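PDB 5WOS: CNPV058 bcl-2 like protein from Canarypox virus, which inhibits host apoptosis and binds proapoptotic BAK1, BAX and other BH3-containing proteins such as BIM, BID and PUMA, probably preventing BAK1 and BAX activation. Local coordinates for residues 23-27 with 121-126; 26-31 with 102-107. One frame throughout, in Å; residues are numbered along the deposited sequence.

Overall arrangement
The chain starts with helix 14-32, which serves both contacts. Interaction 2 closes the shorter loop: about 70 residues, mostly helical, run from 26-31 to helix 92-112. The chain then turns into helix 121-138, which comes back to helix 14-32 in interaction 1. The span of interaction 1 encloses that of interaction 2, and the two share Tyr26 and Phe27. Phe27 touches both later helices. Those helices also touch each other where Met121 packs on Val105 and Thr106. Helices 14-32, 92-112 and 121-138 are thus tied together in the buried interior of the all-helical Bcl-2 fold.

Interaction 1: residues 23-27 with 121-126; sequences IQNYF and MPDIIT
Pro122, whose ring packs on Gln24 and Phe27, has a carbonyl O gripped by two donors of Thr126. Thr126 OG1 lies 2.5 Å from Pro122 O, and Thr126 N reaches the same oxygen from the opposite face of the carbonyl. The hydroxyl comes from above the carbonyl plane, 35° out of it. This very short bond probably helps set the rotation of Thr126. Thr126 OG1 also touches Ile23 CD1, at 3.4 Å. The contact joins the first helix of the Bcl-2 bundle, 14-32, to the start of helix 121-138. The short segments run at 136°, nearer antiparallel than parallel. Across them the packing is mainly apolar. The Pro122 ring lies against the Gln24 backbone, with Pro122 CB 4.0 Å from Gln24 CA. Pro122 CG meets the Phe27 ring at CD2 (3.7 Å). The Met121 and Phe27 side chains cross at about a right angle, CB against CE2. Within helix 14-32, Ile23 CG2 lies over one face of the Phe27 ring near its rim. Asp123 is hydrogen-bonded to Tyr16 of helix 14-32. Ile125 points CG1 between its backbone N and carbonyl carbon (chi1 75°). Its CD1 thereby meets both Phe27 CZ (3.5 Å) and Ile23 CG2 (3.6 Å).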
loop_
_atom_site.group_PDB
_atom_site.type_symbol
_atom_site.label_atom_id
_atom_site.label_comp_id
_atom_site.label_asym_id
_atom_site.label_seq_id
_atom_site.Cartn_x
_atom_site.Cartn_y
_atom_site.Cartn_z
ATOM N N ILE A 23 -1.365 4.411 -6.469
ATOM C CA ILE A 23 -1.016 4.615 -5.068
ATOM C C ILE A 23 -0.989 6.102 -4.740
ATOM O O ILE A 23 -1.493 6.533 -3.697
ATOM C CB ILE A 23 0.334 3.945 -4.753
ATOM C CG1 ILE A 23 0.265 2.442 -5.034
ATOM C CG2 ILE A 23 0.723 4.204 -3.299
ATOM C CD1 ILE A 23 1.581 1.726 -4.859
ATOM N N GLN A 24 -0.381 6.906 -5.612
ATOM C CA GLN A 24 -0.293 8.338 -5.353
ATOM C C GLN A 24 -1.677 8.952 -5.182
ATOM O O GLN A 24 -1.902 9.756 -4.271
ATOM C CB GLN A 24 0.471 9.018 -6.487
ATOM C CG GLN A 24 1.139 10.320 -6.094
ATOM C CD GLN A 24 2.324 10.643 -6.977
ATOM O OE1 GLN A 24 2.366 10.260 -8.147
ATOM N NE2 GLN A 24 3.305 11.342 -6.416
ATOM N N ASN A 25 -2.625 8.571 -6.034
ATOM C CA ASN A 25 -3.950 9.171 -5.964
ATOM C C ASN A 25 -4.774 8.625 -4.804
ATOM O O ASN A 25 -5.583 9.363 -4.231
ATOM C CB ASN A 25 -4.686 8.968 -7.290
ATOM C CG ASN A 25 -4.333 10.033 -8.315
ATOM O OD1 ASN A 25 -4.885 11.132 -8.295
ATOM N ND2 ASN A 25 -3.413 9.711 -9.217
ATOM N N TYR A 26 -4.592 7.356 -4.431
ATOM C CA TYR A 26 -5.314 6.849 -3.271
ATOM C C TYR A 26 -4.828 7.521 -1.992
ATOM O O TYR A 26 -5.636 7.887 -1.130
ATOM C CB TYR A 26 -5.178 5.333 -3.165
ATOM C CG TYR A 26 -5.925 4.771 -1.976
ATOM C CD1 TYR A 26 -5.246 4.231 -0.894
ATOM C CD2 TYR A 26 -7.309 4.811 -1.926
ATOM C CE1 TYR A 26 -5.927 3.734 0.195
ATOM C CE2 TYR A 26 -7.997 4.312 -0.846
ATOM C CZ TYR A 26 -7.302 3.778 0.215
ATOM O OH TYR A 26 -7.989 3.282 1.299
ATOM N N PHE A 27 -3.514 7.692 -1.845
ATOM C CA PHE A 27 -3.000 8.412 -0.686
ATOM C C PHE A 27 -3.569 9.823 -0.643
ATOM O O PHE A 27 -4.069 10.274 0.394
ATOM C CB PHE A 27 -1.468 8.444 -0.715
ATOM C CG PHE A 27 -0.817 7.123 -0.399
ATOM C CD1 PHE A 27 -1.558 5.954 -0.310
ATOM C CD2 PHE A 27 0.549 7.054 -0.181
ATOM C CE1 PHE A 27 -0.948 4.747 -0.017
ATOM C CE2 PHE A 27 1.160 5.854 0.113
ATOM C CZ PHE A 27 0.411 4.701 0.195
ATOM N N MET A 121 5.873 9.019 0.562
ATOM C CA MET A 121 5.325 7.694 0.831
ATOM C C MET A 121 4.926 6.931 -0.425
ATOM O O MET A 121 5.232 5.729 -0.505
ATOM C CB MET A 121 4.121 7.815 1.774
ATOM C CG MET A 121 4.486 8.058 3.233
ATOM S SD MET A 121 5.543 6.779 3.950
ATOM C CE MET A 121 4.470 5.346 3.854
ATOM N N PRO A 122 4.256 7.529 -1.413
ATOM C CA PRO A 122 3.919 6.754 -2.620
ATOM C C PRO A 122 5.137 6.147 -3.293
ATOM O O PRO A 122 5.135 4.954 -3.627
ATOM C CB PRO A 122 3.219 7.789 -3.509
ATOM C CG PRO A 122 2.694 8.818 -2.558
ATOM C CD PRO A 122 3.704 8.896 -1.458
ATOM N N ASP A 123 6.189 6.940 -3.497
ATOM C CA ASP A 123 7.396 6.418 -4.125
ATOM C C ASP A 123 8.078 5.385 -3.239
ATOM O O ASP A 123 8.629 4.398 -3.740
ATOM C CB ASP A 123 8.349 7.566 -4.445
ATOM C CG ASP A 123 7.888 8.398 -5.626
ATOM O OD1 ASP A 123 7.847 7.867 -6.756
ATOM O OD2 ASP A 123 7.558 9.583 -5.419
ATOM N N ILE A 124 8.037 5.582 -1.919
ATOM C CA ILE A 124 8.757 4.695 -1.009
ATOM C C ILE A 124 8.174 3.286 -1.048
ATOM O O ILE A 124 8.919 2.297 -1.082
ATOM C CB ILE A 124 8.753 5.270 0.420
ATOM C CG1 ILE A 124 9.581 6.557 0.469
ATOM C CG2 ILE A 124 9.309 4.248 1.417
ATOM C CD1 ILE A 124 9.518 7.291 1.796
ATOM N N ILE A 125 6.846 3.160 -1.027
ATOM C CA ILE A 125 6.268 1.821 -1.054
ATOM C C ILE A 125 6.296 1.257 -2.469
ATOM O O ILE A 125 6.587 0.073 -2.665
ATOM C CB ILE A 125 4.848 1.801 -0.450
ATOM C CG1 ILE A 125 3.801 2.401 -1.389
ATOM C CG2 ILE A 125 4.824 2.532 0.891
ATOM C CD1 ILE A 125 2.392 2.074 -0.950
ATOM N N THR A 126 6.034 2.092 -3.478
ATOM C CA THR A 126 6.155 1.631 -4.857
ATOM C C THR A 126 7.564 1.122 -5.136
ATOM O O THR A 126 7.743 0.104 -5.816
ATOM C CB THR A 126 5.796 2.757 -5.830
ATOM O OG1 THR A 126 4.543 3.340 -5.456
ATOM C CG2 THR A 126 5.685 2.223 -7.252
#

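Interaction 2: residues 26-31 with 102-107; sequences YFIEYC and GAYVTK
Ala103 CB touches two aromatic rings of helix 14-32, 3.6 Å from Tyr26 CE1 and 3.7 Å from Phe27 CE1. Beside this small methyl the Phe27 ring reaches the backbone of helix 92-112. Phe27 CE1 is 3.4 Å from Ala103 N, and Phe27 CZ packs on the carbonyl carbon of Gly102. This is helix-helix packing in the core of the Bcl-2 fold, with the segments crossing at -51°. The Tyr26 OH is hydrogen-bonded to Asp54 of helix 43-69.

Thr106 OG1 rests against the Phe27 ring, about 3.5 Å from CD2. The hydroxyl is also hydrogen-bonded to Gly102 O (2.8 Å). It comes from above that carbonyl plane, and Thr106 N bonds the same oxygen from the opposite face. One turn further, Cys31 SG packs on Thr106 CG2 and on the backbone of Lys107.

The outer part belongs to Tyr30 and Lys107. Tyr30 sets CG anti to its N (chi1 -179°), which brings its ring against Lys107 and Ala103 O. Lys107 runs across the ring at about a right angle, and CB and CD both touch Tyr30 CE2. Lys107 CE lies over one ring face, toward the rim. The Tyr30 hydroxyl approaches the edge of the Tyr104 ring near its plane. Lys107 NZ makes a weak hydrogen bond to Cys31 O at 3.5 Å and a long, weak ion pair with Glu111. Its distance from the Tyr30 centroid allows at most a weak cation-pi attraction. With one weak bond and a long cation-pi approach at its polar edge, the contact probably owes most of its strength to apolar packing.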
loop_
_atom_site.group_PDB
_atom_site.type_symbol
_atom_site.label_atom_id
_atom_site.label_comp_id
_atom_site.label_asym_id
_atom_site.label_seq_id
_atom_site.Cartn_x
_atom_site.Cartn_y
_atom_site.Cartn_z
ATOM N N TYR A 26 -4.592 7.356 -4.431
ATOM C CA TYR A 26 -5.314 6.849 -3.271
ATOM C C TYR A 26 -4.828 7.521 -1.992
ATOM O O TYR A 26 -5.636 7.887 -1.130
ATOM C CB TYR A 26 -5.178 5.333 -3.165
ATOM C CG TYR A 26 -5.925 4.771 -1.976
ATOM C CD1 TYR A 26 -5.246 4.231 -0.894
ATOM C CD2 TYR A 26 -7.309 4.811 -1.926
ATOM C CE1 TYR A 26 -5.927 3.734 0.195
ATOM C CE2 TYR A 26 -7.997 4.312 -0.846
ATOM C CZ TYR A 26 -7.302 3.778 0.215
ATOM O OH TYR A 26 -7.989 3.282 1.299
ATOM N N PHE A 27 -3.514 7.692 -1.845
ATOM C CA PHE A 27 -3.000 8.412 -0.686
ATOM C C PHE A 27 -3.569 9.823 -0.643
ATOM O O PHE A 27 -4.069 10.274 0.394
ATOM C CB PHE A 27 -1.468 8.444 -0.715
ATOM C CG PHE A 27 -0.817 7.123 -0.399
ATOM C CD1 PHE A 27 -1.558 5.954 -0.310
ATOM C CD2 PHE A 27 0.549 7.054 -0.181
ATOM C CE1 PHE A 27 -0.948 4.747 -0.017
ATOM C CE2 PHE A 27 1.160 5.854 0.113
ATOM C CZ PHE A 27 0.411 4.701 0.195
ATOM N N ILE A 28 -3.517 10.530 -1.775
ATOM C CA ILE A 28 -4.118 11.860 -1.859
ATOM C C ILE A 28 -5.577 11.808 -1.423
ATOM O O ILE A 28 -6.012 12.558 -0.540
ATOM C CB ILE A 28 -3.977 12.417 -3.287
ATOM C CG1 ILE A 28 -2.508 12.719 -3.591
ATOM C CG2 ILE A 28 -4.819 13.677 -3.465
ATOM C CD1 ILE A 28 -2.231 12.975 -5.049
ATOM N N GLU A 29 -6.359 10.919 -2.041
ATOM C CA GLU A 29 -7.778 10.849 -1.714
ATOM C C GLU A 29 -7.992 10.493 -0.249
ATOM O O GLU A 29 -8.896 11.031 0.401
ATOM C CB GLU A 29 -8.485 9.840 -2.620
ATOM C CG GLU A 29 -9.988 9.727 -2.335
ATOM C CD GLU A 29 -10.773 9.091 -3.471
ATOM O OE1 GLU A 29 -10.208 8.916 -4.571
ATOM O OE2 GLU A 29 -11.963 8.771 -3.266
ATOM N N TYR A 30 -7.166 9.598 0.296
ATOM C CA TYR A 30 -7.369 9.176 1.675
ATOM C C TYR A 30 -6.969 10.261 2.665
ATOM O O TYR A 30 -7.541 10.342 3.757
ATOM C CB TYR A 30 -6.588 7.898 1.968
ATOM C CG TYR A 30 -6.796 7.420 3.385
ATOM C CD1 TYR A 30 -8.025 6.922 3.790
ATOM C CD2 TYR A 30 -5.774 7.484 4.319
ATOM C CE1 TYR A 30 -8.230 6.494 5.082
ATOM C CE2 TYR A 30 -5.970 7.057 5.616
ATOM C CZ TYR A 30 -7.203 6.562 5.992
ATOM O OH TYR A 30 -7.411 6.129 7.284
ATOM N N CYS A 31 -5.992 11.093 2.309
ATOM C CA CYS A 31 -5.532 12.134 3.219
ATOM C C CYS A 31 -6.424 13.368 3.173
ATOM O O CYS A 31 -6.752 13.938 4.221
ATOM C CB CYS A 31 -4.093 12.513 2.883
ATOM S SG CYS A 31 -2.875 11.308 3.444
ATOM N N GLY A 102 0.194 1.542 4.158
ATOM C CA GLY A 102 0.919 2.707 3.683
ATOM C C GLY A 102 0.064 3.960 3.707
ATOM O O GLY A 102 0.518 5.026 4.134
ATOM N N ALA A 103 -1.191 3.846 3.261
ATOM C CA ALA A 103 -2.095 4.991 3.287
ATOM C C ALA A 103 -2.291 5.504 4.707
ATOM O O ALA A 103 -2.262 6.716 4.946
ATOM C CB ALA A 103 -3.438 4.613 2.665
ATOM N N TYR A 104 -2.490 4.597 5.666
ATOM C CA TYR A 104 -2.700 5.022 7.047
ATOM C C TYR A 104 -1.487 5.778 7.574
ATOM O O TYR A 104 -1.623 6.853 8.172
ATOM C CB TYR A 104 -3.007 3.817 7.937
ATOM C CG TYR A 104 -3.200 4.202 9.384
ATOM C CD1 TYR A 104 -4.253 5.021 9.762
ATOM C CD2 TYR A 104 -2.324 3.764 10.369
ATOM C CE1 TYR A 104 -4.438 5.386 11.080
ATOM C CE2 TYR A 104 -2.501 4.126 11.695
ATOM C CZ TYR A 104 -3.561 4.938 12.043
ATOM O OH TYR A 104 -3.750 5.307 13.353
ATOM N N VAL A 105 -0.289 5.223 7.373
ATOM C CA VAL A 105 0.933 5.899 7.807
ATOM C C VAL A 105 0.997 7.301 7.218
ATOM O O VAL A 105 1.302 8.277 7.915
ATOM C CB VAL A 105 2.169 5.067 7.419
ATOM C CG1 VAL A 105 3.440 5.915 7.432
ATOM C CG2 VAL A 105 2.325 3.889 8.362
ATOM N N THR A 106 0.711 7.419 5.921
ATOM C CA THR A 106 0.764 8.721 5.264
ATOM C C THR A 106 -0.161 9.714 5.959
ATOM O O THR A 106 0.244 10.837 6.280
ATOM C CB THR A 106 0.396 8.572 3.785
ATOM O OG1 THR A 106 1.229 7.573 3.181
ATOM C CG2 THR A 106 0.593 9.881 3.044
ATOM N N LYS A 107 -1.412 9.317 6.201
ATOM C CA LYS A 107 -2.320 10.181 6.945
ATOM C C LYS A 107 -1.754 10.500 8.322
ATOM O O LYS A 107 -1.826 11.645 8.782
ATOM C CB LYS A 107 -3.695 9.522 7.075
ATOM C CG LYS A 107 -4.878 10.483 6.930
ATOM C CD LYS A 107 -6.063 10.036 7.776
ATOM C CE LYS A 107 -7.388 10.523 7.212
ATOM N NZ LYS A 107 -7.430 12.001 7.045
#